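Local coordinates for protein putative aminopeptidase (Leishmania major, PDB 5NTH) that probably removes amino acids from the N-termini of peptides as a manganese-dependent M17 leucyl aminopeptidase, here with actinonin bound beside its two manganese ions, at residues 445-451 against 530-534; 53-57 against 75-79; 2-6 against 15-19; 160-164 against 174-179; 281-287 against 346-350. All blocks are in the same frame, centred on the assembly; numbering follows the deposited sequence.

Overall arrangement
Contact 1 is the buried one: two helices of the catalytic domain meet through sulfur, methyl and ring packing, with no hydrogen bond between them. Contacts 2 to 5 are partly buried. Contact 5 lies in the same domain and touches contact 1 where Phe532 and Phe346 meet edge to face, yet it works chiefly through backbone and amide bonds at a strand end. Contacts 2 and 4 belong to the N-terminal half. The first packs a short helix on a helix end through leucines and a valine, under an arginine; the second pairs two irregular pieces of chain. Contact 3 ties the N-terminal arm to helix 12-26 by a salt bridge and hydroxyl bonds, about 5 Å from contact 4 between nearest atoms.

Contact 1: residues 445-451 against 530-534; sequences MISAGLQ and LVFEF
The Phe534 ring takes the methyl of Met445 on one face, with CE 3.5 Å from the ring centroid and only 6° off the normal, a CH-pi contact almost exactly over the centre. The sulfur comes in obliquely, SD lying 4.2 Å from the same Phe534 centroid, which makes this a Met-aromatic contact as well. At the edge of the ring, near its plane, sits Ala448 CB. What brings CE over the ring is the end of Met445, bent at both chi2 and chi3, which folds the thioether across Phe534 at about a right angle. The same sulfur rests on the other helix a turn earlier, with Met445 SD 3.8 Å from Leu530 CG.

Small residues let the two helices come close. Ala448 CB presses on the backbone, 3.3 Å from Phe534 N, and also meets Glu533 CB at 3.7 Å. Leu530 points its CD1 at the backbone of Gly449, where no side chain stands in the way, 3.2 Å from Gly449 N. The segment axes approach to 8.2 Å, with their directions 115° apart. Glu533 OE1 lies 3.7 Å from Gln451 CB, while its OE2 is held by a salt bridge to Arg536 and a hydrogen bond to Thr149; Gln451 NE2 bonds to Tyr115.

Helix 439-452 and the C-terminal helix 528-536 thus pack directly on each other. Strand 456-458 lies against Ile446 and Leu530, helix 323-341 covers Val531 and Phe532, and helix 203-221 also touches Phe532 through Glu205 and Ile209.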
# COMPACT_ATOMS: atom_id res chain seq x y z
N MET A 445 -8.00 -37.10 14.97
CA MET A 445 -7.86 -36.51 13.68
C MET A 445 -6.37 -36.31 13.39
O MET A 445 -5.94 -36.61 12.30
CB MET A 445 -8.64 -35.22 13.60
CG MET A 445 -8.75 -34.67 12.20
SD MET A 445 -9.69 -35.68 11.04
CE MET A 445 -11.39 -35.43 11.52
N ILE A 446 -5.58 -35.87 14.38
CA ILE A 446 -4.13 -35.73 14.18
C ILE A 446 -3.54 -37.06 13.73
O ILE A 446 -2.78 -37.14 12.77
CB ILE A 446 -3.41 -35.21 15.44
CG1 ILE A 446 -3.90 -33.81 15.82
CG2 ILE A 446 -1.90 -35.15 15.28
CD1 ILE A 446 -4.35 -32.90 14.70
N SER A 447 -3.94 -38.11 14.42
CA SER A 447 -3.48 -39.46 14.11
C SER A 447 -3.93 -39.99 12.78
O SER A 447 -3.20 -40.75 12.17
CB SER A 447 -3.96 -40.43 15.18
OG SER A 447 -3.28 -40.11 16.37
N ALA A 448 -5.14 -39.64 12.34
CA ALA A 448 -5.56 -40.12 11.04
C ALA A 448 -4.76 -39.38 9.96
O ALA A 448 -4.47 -39.91 8.91
CB ALA A 448 -7.05 -39.92 10.87
N GLY A 449 -4.35 -38.17 10.28
CA GLY A 449 -3.45 -37.43 9.45
C GLY A 449 -2.07 -38.04 9.33
O GLY A 449 -1.48 -38.01 8.27
N LEU A 450 -1.53 -38.57 10.41
CA LEU A 450 -0.20 -39.18 10.34
C LEU A 450 -0.22 -40.48 9.58
O LEU A 450 0.73 -40.81 8.86
CB LEU A 450 0.35 -39.47 11.73
CG LEU A 450 0.51 -38.28 12.65
CD1 LEU A 450 1.07 -38.70 14.02
CD2 LEU A 450 1.39 -37.23 11.96
N GLN A 451 -1.28 -41.25 9.76
CA GLN A 451 -1.44 -42.51 9.06
C GLN A 451 -1.80 -42.31 7.61
O GLN A 451 -1.42 -43.12 6.81
CB GLN A 451 -2.50 -43.41 9.73
CG GLN A 451 -2.02 -44.26 10.90
CD GLN A 451 -0.89 -45.24 10.54
OE1 GLN A 451 0.18 -45.19 11.16
NE2 GLN A 451 -1.13 -46.15 9.54
N LEU A 530 -7.66 -38.41 4.75
CA LEU A 530 -7.71 -38.07 6.16
C LEU A 530 -8.97 -38.71 6.75
O LEU A 530 -8.91 -39.42 7.74
CB LEU A 530 -7.70 -36.57 6.34
CG LEU A 530 -7.81 -36.10 7.80
CD1 LEU A 530 -6.62 -36.51 8.68
CD2 LEU A 530 -7.98 -34.60 7.77
N VAL A 531 -10.09 -38.48 6.07
CA VAL A 531 -11.42 -38.91 6.51
C VAL A 531 -11.64 -40.42 6.43
O VAL A 531 -12.30 -41.01 7.29
CB VAL A 531 -12.48 -38.22 5.65
CG1 VAL A 531 -13.83 -38.89 5.74
CG2 VAL A 531 -12.61 -36.78 6.07
N PHE A 532 -11.13 -41.04 5.39
CA PHE A 532 -11.11 -42.47 5.30
C PHE A 532 -10.41 -43.06 6.54
O PHE A 532 -10.98 -43.90 7.21
CB PHE A 532 -10.43 -42.90 4.02
CG PHE A 532 -10.73 -44.31 3.63
CD1 PHE A 532 -9.94 -45.33 4.08
CD2 PHE A 532 -11.82 -44.60 2.80
CE1 PHE A 532 -10.23 -46.64 3.71
CE2 PHE A 532 -12.11 -45.91 2.42
CZ PHE A 532 -11.30 -46.93 2.87
N GLU A 533 -9.22 -42.58 6.87
CA GLU A 533 -8.50 -43.09 8.05
C GLU A 533 -9.26 -42.83 9.33
O GLU A 533 -9.54 -43.76 10.10
CB GLU A 533 -7.10 -42.49 8.20
CG GLU A 533 -6.04 -43.28 7.47
CD GLU A 533 -5.86 -44.72 8.00
OE1 GLU A 533 -5.80 -44.92 9.24
OE2 GLU A 533 -5.76 -45.65 7.14
N PHE A 534 -9.60 -41.56 9.54
CA PHE A 534 -10.28 -41.12 10.73
C PHE A 534 -11.51 -41.97 11.03
O PHE A 534 -11.67 -42.42 12.16
CB PHE A 534 -10.66 -39.64 10.59
CG PHE A 534 -11.40 -39.11 11.77
CD1 PHE A 534 -10.73 -38.82 12.95
CD2 PHE A 534 -12.78 -38.93 11.72
CE1 PHE A 534 -11.41 -38.35 14.06
CE2 PHE A 534 -13.47 -38.44 12.82
CZ PHE A 534 -12.79 -38.16 13.99

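Contact 2: residues 53-57 against 75-79; sequences LEQLR and LQRVK
Val78 and Leu75 fit their branched ends against Leu53 and Leu56, joining the short helix 53-57 to the end of helix 69-77 and the residue that follows it, in an N-terminal domain whose sequence places it in the macro clan. Helix 53-57 follows strand 46-51 of the mixed sheet, and helix 69-77 ends beside it. The alpha-carbons pair Leu53 with Lys79 and Arg57 with Leu75, so the two pieces run past each other in opposite senses.

The bump on one side is Val78 CG1, which sits against Leu53 CD1 at 3.8 Å and only loosely faces Leu56 CD1, 4.5 Å away. Val78 puts this methyl between its own backbone N and carbonyl carbon (chi1 74°), from where it reaches Leu53, and the Leu53 and Val78 side chains slide past each other in opposite directions. The second bump is Leu75 CD2, which nestles at the root of Leu56, 4.2 Å from Leu56 CB and 4.0 Å from Leu56 O. Beneath both, the sheet supplies the floor: Leu49 of strand 46-51 takes Leu56 and Leu75, and Val101 of strand 97-103 takes Leu75 and Val78.

Arg57 closes the outer side. Its chain is extended from CG to NE and lays the guanidinium across the last turn of helix 69-77, where backbone carbonyls gather and would probably attract its charge. Leu53 CD1 lies over one face of that group, offset toward the rim. Leu75 O sits at its edge, in plane, 3.6 Å from Arg57 NE, and Val78 O approaches obliquely, 3.2 Å from Arg57 NH2 but at too poor an angle for a hydrogen bond.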
# COMPACT_ATOMS: atom_id res chain seq x y z
N LEU A 53 16.65 -45.54 3.26
CA LEU A 53 17.97 -46.04 2.88
C LEU A 53 18.31 -47.45 3.40
O LEU A 53 18.80 -48.27 2.62
CB LEU A 53 19.07 -45.06 3.28
CG LEU A 53 20.40 -45.34 2.56
CD1 LEU A 53 20.34 -45.23 1.03
CD2 LEU A 53 21.46 -44.39 3.12
N GLU A 54 18.05 -47.74 4.69
CA GLU A 54 18.22 -49.14 5.19
C GLU A 54 17.56 -50.15 4.23
O GLU A 54 18.21 -51.08 3.78
CB GLU A 54 17.62 -49.34 6.60
N GLN A 55 16.29 -49.92 3.91
CA GLN A 55 15.48 -50.90 3.19
C GLN A 55 15.98 -51.02 1.75
O GLN A 55 16.01 -52.12 1.20
CB GLN A 55 13.99 -50.57 3.25
N LEU A 56 16.41 -49.91 1.16
CA LEU A 56 16.95 -49.95 -0.19
C LEU A 56 18.22 -50.76 -0.32
O LEU A 56 18.43 -51.38 -1.36
CB LEU A 56 17.21 -48.54 -0.75
CG LEU A 56 16.00 -47.69 -1.11
CD1 LEU A 56 16.49 -46.46 -1.82
CD2 LEU A 56 14.95 -48.40 -1.96
N ARG A 57 19.06 -50.75 0.71
CA ARG A 57 20.38 -51.43 0.65
C ARG A 57 20.36 -52.91 1.08
O ARG A 57 21.38 -53.62 0.97
CB ARG A 57 21.40 -50.67 1.48
CG ARG A 57 22.00 -49.57 0.66
CD ARG A 57 22.79 -48.60 1.51
NE ARG A 57 23.46 -47.67 0.61
CZ ARG A 57 24.12 -46.58 0.99
NH1 ARG A 57 24.23 -46.24 2.29
NH2 ARG A 57 24.69 -45.82 0.05
N LEU A 75 22.25 -47.94 -6.31
CA LEU A 75 22.01 -48.14 -4.90
C LEU A 75 23.24 -47.87 -4.08
O LEU A 75 23.09 -47.47 -2.92
CB LEU A 75 21.45 -49.51 -4.64
CG LEU A 75 20.07 -49.73 -5.28
CD1 LEU A 75 19.70 -51.21 -5.36
CD2 LEU A 75 19.00 -48.98 -4.51
N GLN A 76 24.45 -48.03 -4.64
CA GLN A 76 25.67 -47.62 -3.91
C GLN A 76 25.76 -46.11 -3.78
O GLN A 76 26.45 -45.62 -2.87
CB GLN A 76 26.98 -48.13 -4.53
CG GLN A 76 27.07 -49.61 -4.88
CD GLN A 76 26.94 -50.59 -3.71
OE1 GLN A 76 26.33 -50.31 -2.66
NE2 GLN A 76 27.50 -51.80 -3.89
N ARG A 77 25.11 -45.38 -4.69
CA ARG A 77 25.33 -43.93 -4.82
C ARG A 77 24.28 -43.05 -4.20
O ARG A 77 24.55 -41.90 -3.86
CB ARG A 77 25.42 -43.55 -6.28
CG ARG A 77 26.70 -44.01 -6.94
CD ARG A 77 26.79 -43.44 -8.33
NE ARG A 77 28.00 -43.94 -8.94
CZ ARG A 77 28.62 -43.38 -9.97
NH1 ARG A 77 28.13 -42.29 -10.55
NH2 ARG A 77 29.75 -43.93 -10.41
N VAL A 78 23.05 -43.56 -4.16
CA VAL A 78 21.97 -42.87 -3.50
C VAL A 78 22.39 -42.67 -2.03
O VAL A 78 22.94 -43.58 -1.41
CB VAL A 78 20.63 -43.64 -3.64
CG1 VAL A 78 20.57 -44.88 -2.76
CG2 VAL A 78 19.46 -42.73 -3.34
N LYS A 79 22.20 -41.45 -1.54
CA LYS A 79 22.37 -41.11 -0.13
C LYS A 79 20.96 -40.70 0.39
O LYS A 79 20.08 -40.38 -0.43
CB LYS A 79 23.41 -39.98 -0.01

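Contact 3: residues 2-6 against 15-19; sequences SAMKR and ETAVS
Glu15 meets Arg6 in a salt bridge, with OE1 2.8 Å from Arg6 NH1. The carboxylate uses the lone pair of OE1 that points away from its other oxygen. The bond is somewhat bent (146° at the hydrogen), and OE1 is tilted out of the guanidinium plane. Glu15 folds at chi2 (-42°), which turns its carboxylate back toward the arginine, while OE2 accepts from the backbone N of Ser9. The main-chain carbonyl of Glu15 adds a weak bond, its O lying 3.3 Å from the same Arg6 NH1. Ala3 CB packs on Glu15 CB at 4.1 Å.

Thr16 meets Ala3 through its backbone N, and its hydroxyl bonds back to Ile12 O within the helix. The piece of chain involved is an N-terminal arm that folds back over the first turns of helix 12-26, residues 3-5 having helical backbone angles without the regular bonds.

Val18 comes next on the inner side, its CG2 over one face of the Arg6 guanidinium, offset toward the rim; the modelled separation is too short to be trusted. Ser2 O lies over the opposite face, also toward the rim. Val18 also touches Arg8 and Met226.

Ser19 receives the other end of the guanidinium. Arg6 NH2 gives its OG a nearly straight bond, 2.8 Å long and 170° at the hydrogen, with OG close to the guanidinium plane. Ser2 OG shares a hydrogen bond with that same Ser19 OG at 3.2 Å, and Ala3 CB rests 3.6 Å from Ser19 OG. Arg6 NE forms a salt bridge with Glu234 of helix 229-243.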
# COMPACT_ATOMS: atom_id res chain seq x y z
N SER A 2 -30.03 -34.12 -21.91
CA SER A 2 -28.94 -33.95 -20.88
C SER A 2 -28.43 -32.52 -20.86
O SER A 2 -28.49 -31.86 -19.83
CB SER A 2 -27.77 -34.92 -21.13
OG SER A 2 -26.64 -34.59 -20.32
N ALA A 3 -27.93 -32.09 -22.03
CA ALA A 3 -27.51 -30.69 -22.29
C ALA A 3 -28.71 -29.70 -22.38
O ALA A 3 -28.56 -28.48 -22.16
CB ALA A 3 -26.66 -30.63 -23.56
N MET A 4 -29.89 -30.24 -22.69
CA MET A 4 -31.17 -29.51 -22.66
C MET A 4 -31.89 -29.60 -21.29
O MET A 4 -32.67 -28.70 -20.94
CB MET A 4 -32.07 -30.02 -23.80
N LYS A 5 -31.67 -30.69 -20.52
CA LYS A 5 -32.22 -30.81 -19.14
C LYS A 5 -31.68 -29.66 -18.26
O LYS A 5 -32.44 -28.89 -17.66
CB LYS A 5 -31.89 -32.18 -18.50
N ARG A 6 -30.35 -29.55 -18.27
CA ARG A 6 -29.57 -28.59 -17.48
C ARG A 6 -30.00 -27.12 -17.57
O ARG A 6 -30.01 -26.53 -18.66
CB ARG A 6 -28.09 -28.67 -17.89
CG ARG A 6 -27.18 -28.22 -16.77
CD ARG A 6 -25.73 -28.21 -17.18
NE ARG A 6 -25.23 -29.54 -17.44
CZ ARG A 6 -25.03 -30.08 -18.63
NH1 ARG A 6 -25.26 -29.40 -19.75
NH2 ARG A 6 -24.57 -31.31 -18.72
N GLU A 15 -22.90 -26.04 -23.50
CA GLU A 15 -23.65 -27.07 -22.80
C GLU A 15 -23.29 -28.46 -23.23
O GLU A 15 -23.37 -29.38 -22.43
CB GLU A 15 -25.16 -26.88 -22.92
CG GLU A 15 -25.75 -25.71 -22.11
CD GLU A 15 -25.19 -25.57 -20.70
OE1 GLU A 15 -25.15 -26.57 -19.94
OE2 GLU A 15 -24.77 -24.44 -20.33
N THR A 16 -22.92 -28.62 -24.49
CA THR A 16 -22.50 -29.92 -25.02
C THR A 16 -21.18 -30.31 -24.38
O THR A 16 -21.00 -31.45 -23.99
CB THR A 16 -22.38 -29.90 -26.57
OG1 THR A 16 -23.68 -30.10 -27.15
CG2 THR A 16 -21.44 -31.01 -27.12
N ALA A 17 -20.26 -29.36 -24.27
CA ALA A 17 -18.97 -29.63 -23.64
C ALA A 17 -19.06 -29.85 -22.13
O ALA A 17 -18.24 -30.59 -21.60
CB ALA A 17 -17.95 -28.54 -23.95
N VAL A 18 -20.00 -29.21 -21.43
CA VAL A 18 -20.16 -29.48 -19.99
C VAL A 18 -20.68 -30.90 -19.79
O VAL A 18 -20.27 -31.58 -18.85
CB VAL A 18 -21.05 -28.45 -19.19
CG1 VAL A 18 -20.52 -27.01 -19.24
CG2 VAL A 18 -22.47 -28.45 -19.67
N SER A 19 -21.56 -31.36 -20.69
CA SER A 19 -22.11 -32.74 -20.63
C SER A 19 -21.02 -33.81 -20.69
O SER A 19 -21.09 -34.83 -20.01
CB SER A 19 -23.19 -32.99 -21.70
OG SER A 19 -24.45 -32.43 -21.33

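Contact 4: residues 160-164 against 174-179; sequences PHSYT and YMKQAM
Lys176 N donates to Ser162 O at 2.9 Å, with 160° at the hydrogen. Two residues on, Thr164 N gives Tyr174 O a weak bond of 3.3 Å, and CA-H...O contacts fill in between, such as Tyr163 CA on Tyr174 O.

Outside this backbone core, the tyrosines lie side by side and point the same way, Tyr163 because chi1 (-177°) sets its CG opposite the backbone N. Their planes are only 3° apart, but the rings are slid so far (centroids of Tyr163 and Tyr174 5.5 Å apart) that they barely overlap. The touching is done by Tyr163 CE1 on Tyr174 CB at 3.4 Å and by Tyr163 OH beside Tyr174 CD2. At the other end, Pro160 CG meets Met179 SD at 3.6 Å, crossing at about a right angle. Met175 SD lies against Ser162 CB, and Thr164 CG2 against Lys176 CB.

In the next shell, Arg218 of helix 203-221 bonds to Tyr174 O and weakly to Ser162 OG; its charge probably eases the closeness of two acceptors, Ser162 O and Tyr174 O, 3.0 Å apart. Asp221 takes His161 ND1. In a neighbouring subunit of the hexamer, Val373 packs on Tyr163 and Val375 on Tyr174. The whole is an irregular, antiparallel, hairpin-like excursion between helix 148-156 and strand 181-185 of the N-terminal sheet, which reaches a subunit interface.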
# COMPACT_ATOMS: atom_id res chain seq x y z
N PRO A 160 0.51 -37.23 -12.89
CA PRO A 160 0.11 -36.07 -13.71
C PRO A 160 -1.40 -35.87 -13.67
O PRO A 160 -2.15 -36.85 -13.76
CB PRO A 160 0.60 -36.42 -15.15
CG PRO A 160 1.37 -37.71 -15.04
CD PRO A 160 1.06 -38.34 -13.70
N HIS A 161 -1.84 -34.62 -13.57
CA HIS A 161 -3.24 -34.31 -13.27
C HIS A 161 -4.15 -34.53 -14.46
O HIS A 161 -3.75 -34.26 -15.56
CB HIS A 161 -3.39 -32.87 -12.77
CG HIS A 161 -2.72 -32.63 -11.45
ND1 HIS A 161 -3.23 -31.77 -10.51
CD2 HIS A 161 -1.61 -33.18 -10.90
CE1 HIS A 161 -2.45 -31.79 -9.44
NE2 HIS A 161 -1.46 -32.63 -9.66
N SER A 162 -5.36 -35.00 -14.21
CA SER A 162 -6.29 -35.32 -15.28
C SER A 162 -6.93 -34.13 -15.95
O SER A 162 -7.31 -34.23 -17.11
CB SER A 162 -7.37 -36.29 -14.80
OG SER A 162 -8.35 -35.67 -14.01
N TYR A 163 -7.10 -33.03 -15.22
CA TYR A 163 -7.58 -31.79 -15.82
C TYR A 163 -6.44 -31.09 -16.53
O TYR A 163 -5.45 -30.69 -15.88
CB TYR A 163 -8.22 -30.81 -14.82
CG TYR A 163 -8.76 -29.57 -15.53
CD1 TYR A 163 -10.03 -29.58 -16.07
CD2 TYR A 163 -7.98 -28.42 -15.72
CE1 TYR A 163 -10.52 -28.49 -16.77
CE2 TYR A 163 -8.47 -27.31 -16.41
CZ TYR A 163 -9.75 -27.36 -16.94
OH TYR A 163 -10.31 -26.29 -17.63
N THR A 164 -6.62 -30.91 -17.84
CA THR A 164 -5.73 -30.07 -18.66
C THR A 164 -6.49 -29.58 -19.91
O THR A 164 -7.45 -30.21 -20.34
CB THR A 164 -4.42 -30.82 -19.02
OG1 THR A 164 -3.44 -29.92 -19.55
CG2 THR A 164 -4.68 -31.91 -19.99
N TYR A 174 -11.33 -31.92 -21.44
CA TYR A 174 -10.35 -31.51 -20.44
C TYR A 174 -9.81 -32.70 -19.62
O TYR A 174 -9.46 -32.55 -18.46
CB TYR A 174 -10.96 -30.39 -19.53
CG TYR A 174 -11.47 -29.19 -20.31
CD1 TYR A 174 -12.72 -29.20 -20.91
CD2 TYR A 174 -10.68 -28.03 -20.46
CE1 TYR A 174 -13.20 -28.10 -21.64
CE2 TYR A 174 -11.14 -26.93 -21.19
CZ TYR A 174 -12.41 -26.97 -21.78
OH TYR A 174 -12.92 -25.94 -22.53
N MET A 175 -9.74 -33.88 -20.22
CA MET A 175 -9.41 -35.08 -19.48
C MET A 175 -8.26 -35.80 -20.14
O MET A 175 -8.41 -36.27 -21.25
CB MET A 175 -10.60 -36.02 -19.50
CG MET A 175 -10.33 -37.39 -18.92
SD MET A 175 -10.07 -37.25 -17.14
CE MET A 175 -10.48 -38.93 -16.64
N LYS A 176 -7.15 -35.93 -19.43
CA LYS A 176 -5.99 -36.64 -19.91
C LYS A 176 -5.52 -37.65 -18.87
O LYS A 176 -5.31 -37.31 -17.73
CB LYS A 176 -4.89 -35.65 -20.19
CG LYS A 176 -3.68 -36.21 -20.91
CD LYS A 176 -2.67 -35.08 -21.09
CE LYS A 176 -1.23 -35.55 -21.12
NZ LYS A 176 -0.74 -35.67 -22.52
N GLN A 177 -5.39 -38.89 -19.30
CA GLN A 177 -4.91 -40.01 -18.48
C GLN A 177 -4.11 -40.92 -19.43
O GLN A 177 -4.55 -42.00 -19.84
CB GLN A 177 -6.07 -40.76 -17.82
CG GLN A 177 -6.59 -40.01 -16.60
CD GLN A 177 -7.32 -40.92 -15.62
OE1 GLN A 177 -8.16 -41.73 -16.02
NE2 GLN A 177 -7.01 -40.76 -14.33
N ALA A 178 -2.96 -40.39 -19.80
CA ALA A 178 -2.18 -40.86 -20.93
C ALA A 178 -1.31 -41.99 -20.49
O ALA A 178 -1.04 -42.91 -21.25
CB ALA A 178 -1.30 -39.73 -21.46
N MET A 179 -0.88 -41.92 -19.24
CA MET A 179 0.07 -42.86 -18.70
C MET A 179 -0.61 -43.63 -17.58
O MET A 179 -1.81 -43.58 -17.41
CB MET A 179 1.27 -42.08 -18.20
CG MET A 179 0.97 -41.26 -16.96
SD MET A 179 2.44 -41.00 -16.00
CE MET A 179 2.62 -42.50 -15.07

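Contact 5: residues 281-287 against 346-350; sequences YRNPNAA and FSHIA
Asn283 N donates to Ala350 O in a short, straight bond, 2.8 Å long with 175° at the hydrogen. The side chain of the same asparagine adds a second: ND2 reaches Ile349 O at 3.2 Å, with that oxygen in the amide plane. The amide gets there because chi1 (-175°) sets CG opposite the backbone N, which brings ND2 to Ile349 O.

The other end of the amide shapes its own loop. Asn283 OD1 accepts from Asn285 N at 3.0 Å, an Asx turn in which the donor sits above the carbonyl plane. A type I turn from Asn283 to Ala286 then carries the chain round, and Ala287 N bonds to Ser347 O at 2.9 Å. Ser347 belongs to another type I turn, from Phe346 to Ile349, closed by Ile349 N on Phe346 O. Ala286 CB rests 3.8 Å from Ala350 CA, just past the second turn.

The contact finishes the pairing of strand 275-282 with strand 349-361 in the large mixed sheet. Strand 291-300 flanks Ile349 and Ala350, helix 323-341 covers Tyr281, Asn283 and Phe346 through Met339, and helix 528-536 packs on Phe346 and Ile349 with Leu535.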
# COMPACT_ATOMS: atom_id res chain seq x y z
N TYR A 281 -26.14 -42.21 3.35
CA TYR A 281 -26.33 -43.67 3.29
C TYR A 281 -26.56 -44.18 4.70
O TYR A 281 -25.80 -43.82 5.61
CB TYR A 281 -25.08 -44.34 2.75
CG TYR A 281 -25.21 -45.80 2.34
CD1 TYR A 281 -26.17 -46.22 1.43
CD2 TYR A 281 -24.30 -46.75 2.81
CE1 TYR A 281 -26.24 -47.57 1.01
CE2 TYR A 281 -24.35 -48.10 2.42
CZ TYR A 281 -25.33 -48.52 1.52
OH TYR A 281 -25.38 -49.86 1.13
N ARG A 282 -27.63 -44.98 4.85
CA ARG A 282 -27.77 -45.91 5.97
C ARG A 282 -27.09 -47.21 5.59
O ARG A 282 -27.41 -47.82 4.56
CB ARG A 282 -29.22 -46.20 6.36
CG ARG A 282 -29.38 -47.13 7.60
CD ARG A 282 -30.82 -47.26 8.11
NE ARG A 282 -31.48 -45.97 7.88
CZ ARG A 282 -31.83 -45.04 8.79
NH1 ARG A 282 -32.36 -43.90 8.35
NH2 ARG A 282 -31.70 -45.24 10.11
N ASN A 283 -26.17 -47.63 6.45
CA ASN A 283 -25.41 -48.85 6.25
C ASN A 283 -26.30 -50.04 6.65
O ASN A 283 -26.71 -50.14 7.83
CB ASN A 283 -24.13 -48.80 7.08
CG ASN A 283 -23.23 -49.98 6.83
OD1 ASN A 283 -23.55 -50.87 6.03
ND2 ASN A 283 -22.08 -50.00 7.50
N PRO A 284 -26.60 -50.94 5.69
CA PRO A 284 -27.42 -52.08 6.07
C PRO A 284 -26.72 -53.04 7.00
O PRO A 284 -27.41 -53.71 7.76
CB PRO A 284 -27.75 -52.77 4.74
CG PRO A 284 -27.21 -51.90 3.65
CD PRO A 284 -26.18 -51.00 4.28
N ASN A 285 -25.38 -53.12 6.95
CA ASN A 285 -24.62 -54.04 7.82
C ASN A 285 -24.03 -53.37 9.07
O ASN A 285 -23.00 -53.79 9.59
CB ASN A 285 -23.49 -54.72 7.04
CG ASN A 285 -23.94 -55.23 5.70
OD1 ASN A 285 -23.44 -54.79 4.67
ND2 ASN A 285 -24.91 -56.15 5.69
N ALA A 286 -24.70 -52.35 9.55
CA ALA A 286 -24.25 -51.66 10.74
C ALA A 286 -24.39 -52.56 11.97
O ALA A 286 -25.45 -53.14 12.17
CB ALA A 286 -25.06 -50.40 10.94
N ALA A 287 -23.32 -52.61 12.78
CA ALA A 287 -23.28 -53.36 14.03
C ALA A 287 -24.02 -52.61 15.11
O ALA A 287 -24.42 -51.46 14.91
CB ALA A 287 -21.85 -53.56 14.44
N PHE A 346 -17.12 -50.97 7.18
CA PHE A 346 -17.27 -49.81 8.10
C PHE A 346 -18.40 -50.14 9.02
O PHE A 346 -19.31 -49.35 9.21
CB PHE A 346 -17.47 -48.48 7.36
CG PHE A 346 -16.19 -47.88 6.81
CD1 PHE A 346 -15.68 -48.30 5.61
CD2 PHE A 346 -15.53 -46.88 7.50
CE1 PHE A 346 -14.51 -47.76 5.11
CE2 PHE A 346 -14.36 -46.33 7.01
CZ PHE A 346 -13.85 -46.77 5.82
N SER A 347 -18.32 -51.32 9.62
CA SER A 347 -19.46 -51.89 10.38
C SER A 347 -19.92 -51.02 11.57
O SER A 347 -21.08 -51.00 11.93
CB SER A 347 -19.13 -53.32 10.87
OG SER A 347 -18.00 -53.32 11.73
N HIS A 348 -18.98 -50.27 12.11
CA HIS A 348 -19.16 -49.39 13.26
C HIS A 348 -19.72 -48.00 12.83
O HIS A 348 -19.64 -47.02 13.58
CB HIS A 348 -17.80 -49.21 13.96
CG HIS A 348 -16.75 -48.66 13.04
ND1 HIS A 348 -16.12 -49.43 12.08
CD2 HIS A 348 -16.31 -47.39 12.85
CE1 HIS A 348 -15.31 -48.67 11.37
NE2 HIS A 348 -15.40 -47.43 11.82
N ILE A 349 -20.29 -47.92 11.62
CA ILE A 349 -20.90 -46.69 11.16
C ILE A 349 -22.30 -47.02 10.68
O ILE A 349 -22.47 -47.86 9.80
CB ILE A 349 -20.02 -46.04 10.04
CG1 ILE A 349 -18.69 -45.56 10.67
CG2 ILE A 349 -20.76 -44.87 9.36
CD1 ILE A 349 -17.75 -44.86 9.72
N ALA A 350 -23.28 -46.34 11.25
CA ALA A 350 -24.70 -46.58 10.95
C ALA A 350 -25.21 -45.69 9.84
O ALA A 350 -25.75 -46.18 8.86
CB ALA A 350 -25.55 -46.37 12.20